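Local coordinates for protein alcohol dehydrogenase (PDB 1H2B) that probably catalyses the NAD+-dependent oxidation of alcohols to aldehydes or ketones, and the reverse reduction, using a bound zinc ion, at residues V53-L58 with V342-E347; V262-A266 with G287-R291; L281-G285 with F304-L308. The contacts are given in a common frame with arbitrary orientation. Residue numbers count along the deposited sequence, not the author numbering.

Interaction 1 (V53-L58 with V342-E347); sequences VCHTDL and VLERLE. With ZN (zinc ion), chain J; NAJ (nicotinamide-adenine-dinucleotide (acidic form)), chain I; OCA (octanoic acid (caprylic acid)), chain H.
Cys54 does two jobs at once: its SG binds zinc and also caps the helix that follows it. Cys54 sits at the N-cap position and forms a capping box with Asp57: Cys54 N donates to Asp57 OD1 (2.9 Å), and Thr56 N donates to Cys54 SG (3.4 Å). Cys54 SG lies 2.3 Å from zinc, and the CA-to-CB bond of Cys54 points away from 342-347. His79 and Asp168 also bind this zinc, and octanoic acid O1 sits 1.9 Å from it. Thr56 OG1 donates to octanoic acid O1 (2.7 Å) and accepts from NAD O2D (3.0 Å).

Segment 342-347 is regular helix. The CA atoms of His55 and Leu346 lie 7.2 Å apart, those of Leu58 and Leu343 6.7 Å. Packing between the segments is mostly apolar. Leu58 (m, t) sets CD2 3.8 Å from Leu343 CD2 and CD1 3.9 Å from Leu346 CG. Leu58 CD2 also lies 3.4 Å from Leu343 O. Val53 (t) brings CG1 3.7 Å from Leu343 CD2 and CG2 4.0 Å from Val342 CG1.

His55 lies between helix and cofactor. His55 N donates to NAD O1N (2.9 Å) and His55 ND1 to NAD O1A (2.7 Å). One water links the segments, 2.7 Å from His55 NE2 and 2.9 Å from Glu347 OE1. Leu346 (t, p) also reaches the diphosphate, with CD1 3.6 Å from NAD O1A. The arrangement is that of the catalytic zinc site of zinc-containing alcohol dehydrogenases, where a cysteine ligand begins a helix beside the cofactor diphosphate.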
loop_
_atom_site.group_PDB
_atom_site.type_symbol
_atom_site.label_atom_id
_atom_site.label_comp_id
_atom_site.label_asym_id
_atom_site.label_seq_id
_atom_site.Cartn_x
_atom_site.Cartn_y
_atom_site.Cartn_z
ATOM N N VAL B 53 34.540 -3.138 -3.238
ATOM C CA VAL B 53 34.670 -4.483 -3.793
ATOM C C VAL B 53 33.490 -5.314 -3.255
ATOM O O VAL B 53 33.288 -5.391 -2.047
ATOM C CB VAL B 53 35.946 -5.176 -3.321
ATOM C CG1 VAL B 53 36.102 -6.510 -4.006
ATOM C CG2 VAL B 53 37.187 -4.289 -3.628
ATOM N N CYS B 54 32.698 -5.844 -4.164
ATOM C CA CYS B 54 31.463 -6.525 -3.822
ATOM C C CYS B 54 31.591 -8.034 -3.987
ATOM O O CYS B 54 32.353 -8.494 -4.854
ATOM C CB CYS B 54 30.379 -5.984 -4.779
ATOM S SG CYS B 54 28.690 -6.612 -4.500
ATOM N N HIS B 55 30.818 -8.819 -3.232
ATOM C CA HIS B 55 30.813 -10.239 -3.558
ATOM C C HIS B 55 30.400 -10.523 -5.015
ATOM O O HIS B 55 30.796 -11.537 -5.598
ATOM C CB HIS B 55 29.963 -11.037 -2.555
ATOM C CG HIS B 55 30.388 -12.472 -2.405
ATOM N ND1 HIS B 55 30.854 -12.967 -1.212
ATOM C CD2 HIS B 55 30.426 -13.497 -3.294
ATOM C CE1 HIS B 55 31.164 -14.249 -1.365
ATOM N NE2 HIS B 55 30.909 -14.599 -2.616
ATOM N N THR B 56 29.627 -9.628 -5.634
ATOM C CA THR B 56 29.322 -9.780 -7.038
ATOM C C THR B 56 30.568 -9.816 -7.904
ATOM O O THR B 56 30.538 -10.439 -8.978
ATOM C CB THR B 56 28.419 -8.641 -7.479
ATOM O OG1 THR B 56 27.117 -8.901 -6.944
ATOM C CG2 THR B 56 28.279 -8.598 -9.033
ATOM N N ASP B 57 31.617 -9.133 -7.457
ATOM C CA ASP B 57 32.902 -9.177 -8.201
ATOM C C ASP B 57 33.517 -10.567 -8.221
ATOM O O ASP B 57 34.078 -10.966 -9.261
ATOM C CB ASP B 57 33.848 -8.107 -7.684
ATOM C CG ASP B 57 33.263 -6.740 -7.912
ATOM O OD1 ASP B 57 33.331 -5.863 -7.018
ATOM O OD2 ASP B 57 32.679 -6.535 -8.989
ATOM N N LEU B 58 33.351 -11.325 -7.140
ATOM C CA LEU B 58 33.770 -12.725 -7.172
ATOM C C LEU B 58 32.908 -13.535 -8.125
ATOM O O LEU B 58 33.411 -14.337 -8.926
ATOM C CB LEU B 58 33.710 -13.324 -5.775
ATOM C CG LEU B 58 34.630 -12.750 -4.707
ATOM C CD1 LEU B 58 34.159 -13.242 -3.365
ATOM C CD2 LEU B 58 36.034 -13.281 -5.015
ATOM N N VAL B 342 42.497 -8.714 -2.109
ATOM C CA VAL B 342 41.222 -8.425 -1.442
ATOM C C VAL B 342 40.123 -9.408 -1.843
ATOM O O VAL B 342 39.347 -9.860 -0.990
ATOM C CB VAL B 342 40.776 -6.965 -1.708
ATOM C CG1 VAL B 342 39.321 -6.725 -1.211
ATOM C CG2 VAL B 342 41.731 -6.021 -1.041
ATOM N N LEU B 343 40.038 -9.730 -3.134
ATOM C CA LEU B 343 39.073 -10.708 -3.633
ATOM C C LEU B 343 39.324 -12.082 -3.005
ATOM O O LEU B 343 38.394 -12.761 -2.618
ATOM C CB LEU B 343 39.157 -10.817 -5.152
ATOM C CG LEU B 343 38.581 -9.646 -5.964
ATOM C CD1 LEU B 343 38.960 -9.790 -7.435
ATOM C CD2 LEU B 343 37.026 -9.662 -5.813
ATOM N N GLU B 344 40.600 -12.473 -2.883
ATOM C CA GLU B 344 40.905 -13.700 -2.151
ATOM C C GLU B 344 40.388 -13.672 -0.691
ATOM O O GLU B 344 39.754 -14.652 -0.219
ATOM C CB GLU B 344 42.420 -13.949 -2.197
ATOM C CG GLU B 344 42.920 -14.493 -3.531
ATOM C CD GLU B 344 44.444 -14.377 -3.683
ATOM O OE1 GLU B 344 45.182 -14.559 -2.677
ATOM O OE2 GLU B 344 44.911 -14.095 -4.817
ATOM N N ARG B 345 40.651 -12.588 0.031
ATOM C CA ARG B 345 40.175 -12.466 1.414
ATOM C C ARG B 345 38.647 -12.531 1.459
ATOM O O ARG B 345 38.058 -13.209 2.298
ATOM C CB ARG B 345 40.647 -11.162 2.030
ATOM C CG ARG B 345 42.196 -11.121 2.225
ATOM C CD ARG B 345 42.707 -9.860 2.839
ATOM N NE ARG B 345 41.903 -9.468 3.997
ATOM C CZ ARG B 345 41.313 -8.283 4.137
ATOM N NH1 ARG B 345 41.454 -7.333 3.205
ATOM N NH2 ARG B 345 40.582 -8.045 5.218
ATOM N N LEU B 346 38.020 -11.820 0.531
ATOM C CA LEU B 346 36.542 -11.814 0.508
ATOM C C LEU B 346 35.979 -13.204 0.305
ATOM O O LEU B 346 35.017 -13.587 0.980
ATOM C CB LEU B 346 35.996 -10.829 -0.553
ATOM C CG LEU B 346 34.476 -10.558 -0.498
ATOM C CD1 LEU B 346 34.027 -9.896 0.775
ATOM C CD2 LEU B 346 34.165 -9.631 -1.695
ATOM N N GLU B 347 36.563 -13.980 -0.618
ATOM C CA GLU B 347 36.098 -15.344 -0.884
ATOM C C GLU B 347 36.205 -16.183 0.393
ATOM O O GLU B 347 35.367 -17.077 0.617
ATOM C CB GLU B 347 36.927 -15.960 -2.021
ATOM C CG GLU B 347 36.661 -17.427 -2.338
ATOM C CD GLU B 347 35.283 -17.682 -2.904
ATOM O OE1 GLU B 347 34.651 -16.739 -3.456
ATOM O OE2 GLU B 347 34.827 -18.839 -2.805
HETATM ZN ZN ZN J . 27.613 -5.325 -6.021
HETATM P PA NAJ I . 30.006 -10.614 1.647
HETATM O O1A NAJ I . 30.966 -11.675 1.186
HETATM O O2A NAJ I . 30.554 -9.287 2.196
HETATM O O5B NAJ I . 29.086 -11.119 2.850
HETATM C C5B NAJ I . 28.552 -12.450 2.903
HETATM C C4B NAJ I . 28.346 -12.707 4.386
HETATM O O4B NAJ I . 27.618 -13.947 4.497
HETATM C C3B NAJ I . 29.647 -12.814 5.182
HETATM O O3B NAJ I . 29.612 -12.010 6.373
HETATM C C2B NAJ I . 29.645 -14.311 5.455
HETATM O O2B NAJ I . 30.404 -14.695 6.612
HETATM C C1B NAJ I . 28.158 -14.659 5.602
HETATM N N9A NAJ I . 27.831 -16.073 5.419
HETATM C C8A NAJ I . 28.421 -17.045 4.599
HETATM N N7A NAJ I . 27.748 -18.218 4.741
HETATM C C5A NAJ I . 26.745 -18.012 5.644
HETATM C C6A NAJ I . 25.767 -18.819 6.170
HETATM N N6A NAJ I . 25.654 -20.120 5.869
HETATM N N1A NAJ I . 24.852 -18.264 7.026
HETATM C C2A NAJ I . 24.925 -16.943 7.431
HETATM N N3A NAJ I . 25.908 -16.165 6.926
HETATM C C4A NAJ I . 26.804 -16.696 6.052
HETATM O O3 NAJ I . 29.014 -10.366 0.430
HETATM P PN NAJ I . 28.274 -9.005 -0.024
HETATM O O1N NAJ I . 29.134 -8.238 -0.918
HETATM O O2N NAJ I . 27.677 -8.355 1.159
HETATM O O5D NAJ I . 27.153 -9.636 -0.985
HETATM C C5D NAJ I . 26.132 -10.432 -0.386
HETATM C C4D NAJ I . 25.355 -11.151 -1.477
HETATM O O4D NAJ I . 24.535 -10.178 -2.148
HETATM C C3D NAJ I . 26.232 -11.755 -2.573
HETATM O O3D NAJ I . 25.533 -12.881 -3.133
HETATM C C2D NAJ I . 26.296 -10.631 -3.618
HETATM O O2D NAJ I . 26.625 -11.037 -4.917
HETATM C C1D NAJ I . 24.833 -10.162 -3.523
HETATM N N1N NAJ I . 24.483 -8.855 -4.077
HETATM C C2N NAJ I . 23.189 -8.703 -4.479
HETATM C C3N NAJ I . 22.757 -7.477 -4.955
HETATM C C7N NAJ I . 21.355 -7.337 -5.451
HETATM O O7N NAJ I . 21.058 -6.136 -5.975
HETATM N N7N NAJ I . 20.398 -8.263 -5.345
HETATM C C4N NAJ I . 23.623 -6.336 -5.019
HETATM C C5N NAJ I . 24.900 -6.521 -4.418
HETATM C C6N NAJ I . 25.323 -7.766 -3.993
HETATM C C1 OCA H . 25.366 -5.888 -7.806
HETATM C C2 OCA H . 24.541 -6.885 -8.633
HETATM C C3 OCA H . 23.656 -6.150 -9.654
HETATM C C4 OCA H . 23.097 -7.026 -10.763
HETATM C C5 OCA H . 22.396 -6.145 -11.796
HETATM C C6 OCA H . 21.622 -6.983 -12.810
HETATM C C7 OCA H . 20.816 -6.152 -13.802
HETATM C C8 OCA H . 20.095 -7.083 -14.761
HETATM O O1 OCA H . 26.283 -6.304 -7.045
HETATM O O2 OCA H . 25.112 -4.667 -7.859
HETATM O O HOH W 1 31.724 -16.939 -3.733
#

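Interaction 2 (V262-A266 with G287-R291); sequences VGSQA and GGELR. With NAJ (nicotinamide-adenine-dinucleotide (acidic form)), chain I.
Gln265 makes the strongest bonds, with both ends of its amide on the backbone of one residue. Glu289 N donates to Gln265 OE1 at 2.7 Å, and Gln265 NE2 donates to Glu289 O at 3.0 Å. Both are nearly straight (173°). The t, p rotamer of Gln265 brings the amide back to the strand that begins at Glu289. Gln265 OE1 also lies 3.5 Å from Gly288 CA. NE2 is also bonded to Asp269. A third, weak bond runs from Gly288 N to Gly263 O (2.9 Å, 129°).

The cofactor lies beside Val262: NAD O3D donates to Val262 O at 2.9 Å. Segment 262-266 leaves the parallel Rossmann sheet after strand 255-260 and enters helix 265-270, with Ser264 as N-cap and its OG on Thr267 N. Strand 289-293 pairs antiparallel with a strand of the second subunit, so the contact joins the cofactor loop to the subunit interface.

Glycines shape both segments. Gly263 (phi 84°, psi 4°) and Gly287 (phi 138°, psi -34°) have backbone angles at which a CB would jam against the preceding carbonyl. At Gly288 the reason is packing: its CA is only 4.1 Å from Gln265 CA, and a CB would clash with Gln265 N and Ser264 O. Farther out, Gln265 NE2 lies 4.4 Å from Arg291 CG, near the plane of the guanidinium at its edge.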
loop_
_atom_site.group_PDB
_atom_site.type_symbol
_atom_site.label_atom_id
_atom_site.label_comp_id
_atom_site.label_asym_id
_atom_site.label_seq_id
_atom_site.Cartn_x
_atom_site.Cartn_y
_atom_site.Cartn_z
ATOM N N VAL B 262 23.320 -13.357 1.708
ATOM C CA VAL B 262 24.435 -14.282 1.399
ATOM C C VAL B 262 24.226 -14.887 -0.004
ATOM O O VAL B 262 25.092 -14.746 -0.906
ATOM C CB VAL B 262 24.477 -15.434 2.404
ATOM C CG1 VAL B 262 25.754 -16.306 2.140
ATOM C CG2 VAL B 262 24.486 -14.894 3.859
ATOM N N GLY B 263 23.105 -15.595 -0.176
ATOM C CA GLY B 263 22.766 -16.113 -1.489
ATOM C C GLY B 263 23.416 -17.434 -1.836
ATOM O O GLY B 263 23.236 -17.909 -2.955
ATOM N N SER B 264 24.150 -18.037 -0.899
ATOM C CA SER B 264 24.730 -19.368 -1.168
ATOM C C SER B 264 23.660 -20.450 -1.163
ATOM O O SER B 264 22.538 -20.250 -0.653
ATOM C CB SER B 264 25.775 -19.740 -0.118
ATOM O OG SER B 264 25.171 -19.833 1.188
ATOM N N GLN B 265 23.985 -21.617 -1.729
ATOM C CA GLN B 265 23.043 -22.722 -1.541
ATOM C C GLN B 265 22.686 -23.003 -0.100
ATOM O O GLN B 265 21.501 -23.209 0.177
ATOM C CB GLN B 265 23.551 -23.993 -2.240
ATOM C CG GLN B 265 22.453 -24.991 -2.459
ATOM C CD GLN B 265 21.328 -24.443 -3.313
ATOM O OE1 GLN B 265 21.542 -24.147 -4.517
ATOM N NE2 GLN B 265 20.135 -24.326 -2.729
ATOM N N ALA B 266 23.673 -22.920 0.816
ATOM C CA ALA B 266 23.415 -23.156 2.231
ATOM C C ALA B 266 22.327 -22.213 2.728
ATOM O O ALA B 266 21.344 -22.641 3.361
ATOM C CB ALA B 266 24.677 -22.992 3.025
ATOM N N GLY B 287 23.219 -16.966 -6.176
ATOM C CA GLY B 287 24.191 -18.016 -6.517
ATOM C C GLY B 287 23.569 -19.386 -6.363
ATOM O O GLY B 287 23.876 -20.322 -7.127
ATOM N N GLY B 288 22.680 -19.490 -5.380
ATOM C CA GLY B 288 22.022 -20.732 -4.986
ATOM C C GLY B 288 20.692 -20.903 -5.707
ATOM O O GLY B 288 20.180 -19.959 -6.324
ATOM N N GLU B 289 20.141 -22.100 -5.687
ATOM C CA GLU B 289 18.867 -22.301 -6.363
ATOM C C GLU B 289 17.793 -22.400 -5.294
ATOM O O GLU B 289 17.938 -23.149 -4.357
ATOM C CB GLU B 289 18.907 -23.571 -7.222
ATOM C CG GLU B 289 17.604 -23.748 -7.994
ATOM C CD GLU B 289 17.743 -23.637 -9.510
ATOM O OE1 GLU B 289 18.734 -23.036 -10.011
ATOM O OE2 GLU B 289 16.842 -24.155 -10.207
ATOM N N LEU B 290 16.702 -21.635 -5.419
ATOM C CA LEU B 290 15.610 -21.741 -4.437
ATOM C C LEU B 290 14.894 -23.066 -4.661
ATOM O O LEU B 290 14.653 -23.403 -5.810
ATOM C CB LEU B 290 14.712 -20.483 -4.594
ATOM C CG LEU B 290 13.444 -20.296 -3.763
ATOM C CD1 LEU B 290 13.767 -20.135 -2.290
ATOM C CD2 LEU B 290 12.729 -19.034 -4.259
ATOM N N ARG B 291 14.608 -23.853 -3.598
ATOM C CA ARG B 291 13.894 -25.135 -3.690
ATOM C C ARG B 291 13.047 -25.361 -2.456
ATOM O O ARG B 291 13.557 -25.630 -1.345
ATOM C CB ARG B 291 14.785 -26.369 -3.853
ATOM C CG ARG B 291 16.281 -26.168 -3.715
ATOM C CD ARG B 291 17.121 -27.168 -4.509
ATOM N NE ARG B 291 17.761 -26.614 -5.713
ATOM C CZ ARG B 291 17.424 -26.935 -6.965
ATOM N NH1 ARG B 291 16.452 -27.806 -7.193
ATOM N NH2 ARG B 291 18.061 -26.393 -8.002
HETATM P PA NAJ I . 30.006 -10.614 1.647
HETATM O O1A NAJ I . 30.966 -11.675 1.186
HETATM O O2A NAJ I . 30.554 -9.287 2.196
HETATM O O5B NAJ I . 29.086 -11.119 2.850
HETATM C C5B NAJ I . 28.552 -12.450 2.903
HETATM C C4B NAJ I . 28.346 -12.707 4.386
HETATM O O4B NAJ I . 27.618 -13.947 4.497
HETATM C C3B NAJ I . 29.647 -12.814 5.182
HETATM O O3B NAJ I . 29.612 -12.010 6.373
HETATM C C2B NAJ I . 29.645 -14.311 5.455
HETATM O O2B NAJ I . 30.404 -14.695 6.612
HETATM C C1B NAJ I . 28.158 -14.659 5.602
HETATM N N9A NAJ I . 27.831 -16.073 5.419
HETATM C C8A NAJ I . 28.421 -17.045 4.599
HETATM N N7A NAJ I . 27.748 -18.218 4.741
HETATM C C5A NAJ I . 26.745 -18.012 5.644
HETATM C C6A NAJ I . 25.767 -18.819 6.170
HETATM N N6A NAJ I . 25.654 -20.120 5.869
HETATM N N1A NAJ I . 24.852 -18.264 7.026
HETATM C C2A NAJ I . 24.925 -16.943 7.431
HETATM N N3A NAJ I . 25.908 -16.165 6.926
HETATM C C4A NAJ I . 26.804 -16.696 6.052
HETATM O O3 NAJ I . 29.014 -10.366 0.430
HETATM P PN NAJ I . 28.274 -9.005 -0.024
HETATM O O1N NAJ I . 29.134 -8.238 -0.918
HETATM O O2N NAJ I . 27.677 -8.355 1.159
HETATM O O5D NAJ I . 27.153 -9.636 -0.985
HETATM C C5D NAJ I . 26.132 -10.432 -0.386
HETATM C C4D NAJ I . 25.355 -11.151 -1.477
HETATM O O4D NAJ I . 24.535 -10.178 -2.148
HETATM C C3D NAJ I . 26.232 -11.755 -2.573
HETATM O O3D NAJ I . 25.533 -12.881 -3.133
HETATM C C2D NAJ I . 26.296 -10.631 -3.618
HETATM O O2D NAJ I . 26.625 -11.037 -4.917
HETATM C C1D NAJ I . 24.833 -10.162 -3.523
HETATM N N1N NAJ I . 24.483 -8.855 -4.077
HETATM C C2N NAJ I . 23.189 -8.703 -4.479
HETATM C C3N NAJ I . 22.757 -7.477 -4.955
HETATM C C7N NAJ I . 21.355 -7.337 -5.451
HETATM O O7N NAJ I . 21.058 -6.136 -5.975
HETATM N N7N NAJ I . 20.398 -8.263 -5.345
HETATM C C4N NAJ I . 23.623 -6.336 -5.019
HETATM C C5N NAJ I . 24.900 -6.521 -4.418
HETATM C C6N NAJ I . 25.323 -7.766 -3.993
#

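Interaction 3 (L281-G285 with F304-L308); sequences LIIVG and FEGSL. With NAJ (nicotinamide-adenine-dinucleotide (acidic form)), chain I.
Strands 281-283 and 304-306 run parallel, 4.5 Å apart at closest approach and crossing at -28°. Leu281 pairs with Phe304, Ile282 with Glu305 and Ile283 with Gly306. Three backbone bonds alternate along the ladder: Glu305 N to Leu281 O (2.7 Å), Ile283 N to Glu305 O (2.8 Å) and Ser307 N to Ile283 O (3.0 Å). The backbone of Ile282 faces the other way and bonds to Ala258 and Asp260.

Past the ladder the strands part. The nicotinamide N7N then donates to Val284 O (3.0 Å) and Ser307 O (2.9 Å), so the cofactor carboxamide fills the opening at the C-terminal ends of the strands, where a Rossmann fold binds its dinucleotide. Glu305 OE2 forms a salt bridge with Arg280 and a hydrogen bond with Ser303; Ser307 OG is hydrogen-bonded to Lys179.

Leu281, Ile283 and Phe304 share one face. Leu281 CB sits 3.8 Å from Phe304 CD2, at the ring edge. Ile282 and Glu305 share the other. Strand 255-260 flanks 281-283, and helix 166-181 touches Val284 and Ser307. Beyond Phe304 and Glu305, an antiparallel strand of the second subunit continues the sheet.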
loop_
_atom_site.group_PDB
_atom_site.type_symbol
_atom_site.label_atom_id
_atom_site.label_comp_id
_atom_site.label_asym_id
_atom_site.label_seq_id
_atom_site.Cartn_x
_atom_site.Cartn_y
_atom_site.Cartn_z
ATOM N N LEU B 281 10.411 -13.800 2.732
ATOM C CA LEU B 281 11.866 -13.901 2.548
ATOM C C LEU B 281 12.279 -12.917 1.467
ATOM O O LEU B 281 11.840 -13.036 0.317
ATOM C CB LEU B 281 12.261 -15.342 2.178
ATOM C CG LEU B 281 13.720 -15.541 1.716
ATOM C CD1 LEU B 281 14.743 -15.163 2.792
ATOM C CD2 LEU B 281 13.833 -17.009 1.282
ATOM N N ILE B 282 13.123 -11.959 1.828
ATOM C CA ILE B 282 13.642 -11.017 0.851
ATOM C C ILE B 282 14.969 -11.564 0.384
ATOM O O ILE B 282 15.894 -11.756 1.194
ATOM C CB ILE B 282 13.821 -9.600 1.445
ATOM C CG1 ILE B 282 12.573 -9.126 2.219
ATOM C CG2 ILE B 282 14.261 -8.631 0.330
ATOM C CD1 ILE B 282 11.317 -9.222 1.478
ATOM N N ILE B 283 15.029 -11.948 -0.892
ATOM C CA ILE B 283 16.234 -12.536 -1.485
ATOM C C ILE B 283 17.075 -11.436 -2.141
ATOM O O ILE B 283 16.620 -10.763 -3.080
ATOM C CB ILE B 283 15.840 -13.617 -2.517
ATOM C CG1 ILE B 283 15.140 -14.746 -1.763
ATOM C CG2 ILE B 283 17.070 -14.156 -3.274
ATOM C CD1 ILE B 283 14.465 -15.790 -2.716
ATOM N N VAL B 284 18.292 -11.276 -1.607
ATOM C CA VAL B 284 19.214 -10.252 -2.071
ATOM C C VAL B 284 20.473 -10.927 -2.582
ATOM O O VAL B 284 20.903 -10.702 -3.739
ATOM C CB VAL B 284 19.584 -9.245 -0.960
ATOM C CG1 VAL B 284 20.574 -8.253 -1.559
ATOM C CG2 VAL B 284 18.328 -8.543 -0.444
ATOM N N GLY B 285 21.082 -11.750 -1.732
ATOM C CA GLY B 285 22.202 -12.581 -2.215
ATOM C C GLY B 285 21.752 -13.539 -3.316
ATOM O O GLY B 285 20.580 -13.938 -3.377
ATOM N N PHE B 304 8.486 -15.136 -1.330
ATOM C CA PHE B 304 9.907 -15.036 -1.600
ATOM C C PHE B 304 10.069 -13.890 -2.587
ATOM O O PHE B 304 9.517 -13.924 -3.679
ATOM C CB PHE B 304 10.398 -16.313 -2.278
ATOM C CG PHE B 304 10.112 -17.605 -1.481
ATOM C CD1 PHE B 304 9.711 -18.742 -2.142
ATOM C CD2 PHE B 304 10.242 -17.663 -0.110
ATOM C CE1 PHE B 304 9.437 -19.940 -1.437
ATOM C CE2 PHE B 304 9.963 -18.867 0.606
ATOM C CZ PHE B 304 9.562 -19.966 -0.047
ATOM N N GLU B 305 10.777 -12.841 -2.197
ATOM C CA GLU B 305 10.730 -11.592 -2.988
ATOM C C GLU B 305 12.139 -11.140 -3.304
ATOM O O GLU B 305 12.915 -10.806 -2.383
ATOM C CB GLU B 305 10.055 -10.494 -2.152
ATOM C CG GLU B 305 8.595 -10.858 -1.806
ATOM C CD GLU B 305 7.982 -9.925 -0.793
ATOM O OE1 GLU B 305 8.177 -8.685 -0.937
ATOM O OE2 GLU B 305 7.257 -10.414 0.100
ATOM N N GLY B 306 12.480 -11.079 -4.597
ATOM C CA GLY B 306 13.794 -10.568 -4.935
ATOM C C GLY B 306 13.878 -9.070 -4.724
ATOM O O GLY B 306 12.878 -8.351 -4.771
ATOM N N SER B 307 15.106 -8.609 -4.478
ATOM C CA SER B 307 15.332 -7.171 -4.408
ATOM C C SER B 307 16.607 -6.885 -5.175
ATOM O O SER B 307 17.575 -7.622 -5.021
ATOM C CB SER B 307 15.481 -6.717 -2.946
ATOM O OG SER B 307 15.232 -5.322 -2.848
ATOM N N LEU B 308 16.591 -5.840 -6.000
ATOM C CA LEU B 308 17.653 -5.570 -6.976
ATOM C C LEU B 308 18.138 -4.121 -6.766
ATOM O O LEU B 308 17.417 -3.180 -7.089
ATOM C CB LEU B 308 17.093 -5.710 -8.410
ATOM C CG LEU B 308 18.091 -5.340 -9.533
ATOM C CD1 LEU B 308 19.303 -6.260 -9.525
ATOM C CD2 LEU B 308 17.342 -5.457 -10.890
HETATM P PA NAJ I . 30.006 -10.614 1.647
HETATM O O1A NAJ I . 30.966 -11.675 1.186
HETATM O O2A NAJ I . 30.554 -9.287 2.196
HETATM O O5B NAJ I . 29.086 -11.119 2.850
HETATM C C5B NAJ I . 28.552 -12.450 2.903
HETATM C C4B NAJ I . 28.346 -12.707 4.386
HETATM O O4B NAJ I . 27.618 -13.947 4.497
HETATM C C3B NAJ I . 29.647 -12.814 5.182
HETATM O O3B NAJ I . 29.612 -12.010 6.373
HETATM C C2B NAJ I . 29.645 -14.311 5.455
HETATM O O2B NAJ I . 30.404 -14.695 6.612
HETATM C C1B NAJ I . 28.158 -14.659 5.602
HETATM N N9A NAJ I . 27.831 -16.073 5.419
HETATM C C8A NAJ I . 28.421 -17.045 4.599
HETATM N N7A NAJ I . 27.748 -18.218 4.741
HETATM C C5A NAJ I . 26.745 -18.012 5.644
HETATM C C6A NAJ I . 25.767 -18.819 6.170
HETATM N N6A NAJ I . 25.654 -20.120 5.869
HETATM N N1A NAJ I . 24.852 -18.264 7.026
HETATM C C2A NAJ I . 24.925 -16.943 7.431
HETATM N N3A NAJ I . 25.908 -16.165 6.926
HETATM C C4A NAJ I . 26.804 -16.696 6.052
HETATM O O3 NAJ I . 29.014 -10.366 0.430
HETATM P PN NAJ I . 28.274 -9.005 -0.024
HETATM O O1N NAJ I . 29.134 -8.238 -0.918
HETATM O O2N NAJ I . 27.677 -8.355 1.159
HETATM O O5D NAJ I . 27.153 -9.636 -0.985
HETATM C C5D NAJ I . 26.132 -10.432 -0.386
HETATM C C4D NAJ I . 25.355 -11.151 -1.477
HETATM O O4D NAJ I . 24.535 -10.178 -2.148
HETATM C C3D NAJ I . 26.232 -11.755 -2.573
HETATM O O3D NAJ I . 25.533 -12.881 -3.133
HETATM C C2D NAJ I . 26.296 -10.631 -3.618
HETATM O O2D NAJ I . 26.625 -11.037 -4.917
HETATM C C1D NAJ I . 24.833 -10.162 -3.523
HETATM N N1N NAJ I . 24.483 -8.855 -4.077
HETATM C C2N NAJ I . 23.189 -8.703 -4.479
HETATM C C3N NAJ I . 22.757 -7.477 -4.955
HETATM C C7N NAJ I . 21.355 -7.337 -5.451
HETATM O O7N NAJ I . 21.058 -6.136 -5.975
HETATM N N7N NAJ I . 20.398 -8.263 -5.345
HETATM C C4N NAJ I . 23.623 -6.336 -5.019
HETATM C C5N NAJ I . 24.900 -6.521 -4.418
HETATM C C6N NAJ I . 25.323 -7.766 -3.993
#

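How the interactions relate
Interactions 1 and 3 are buried, while interaction 2 is only partly so. All three touch the same NAD: interaction 1 at the diphosphate and nicotinamide ribose, interaction 2 at that ribose, interaction 3 at the carboxamide. Interaction 1 joins a loop and the start of its helix to helix 339-347 through aliphatic side chains and a water. Interaction 2 relies on one glutamine amide and glycine backbone, and interaction 3 is a regular parallel ladder. Strands 279-283 and 289-293, used by interactions 3 and 2, follow each other in the chain. These two contacts touch: Leu290 CD2 lies 3.7 Å from Phe304 CD1. Both also meet the second subunit. Interaction 1 closes a chain loop containing them.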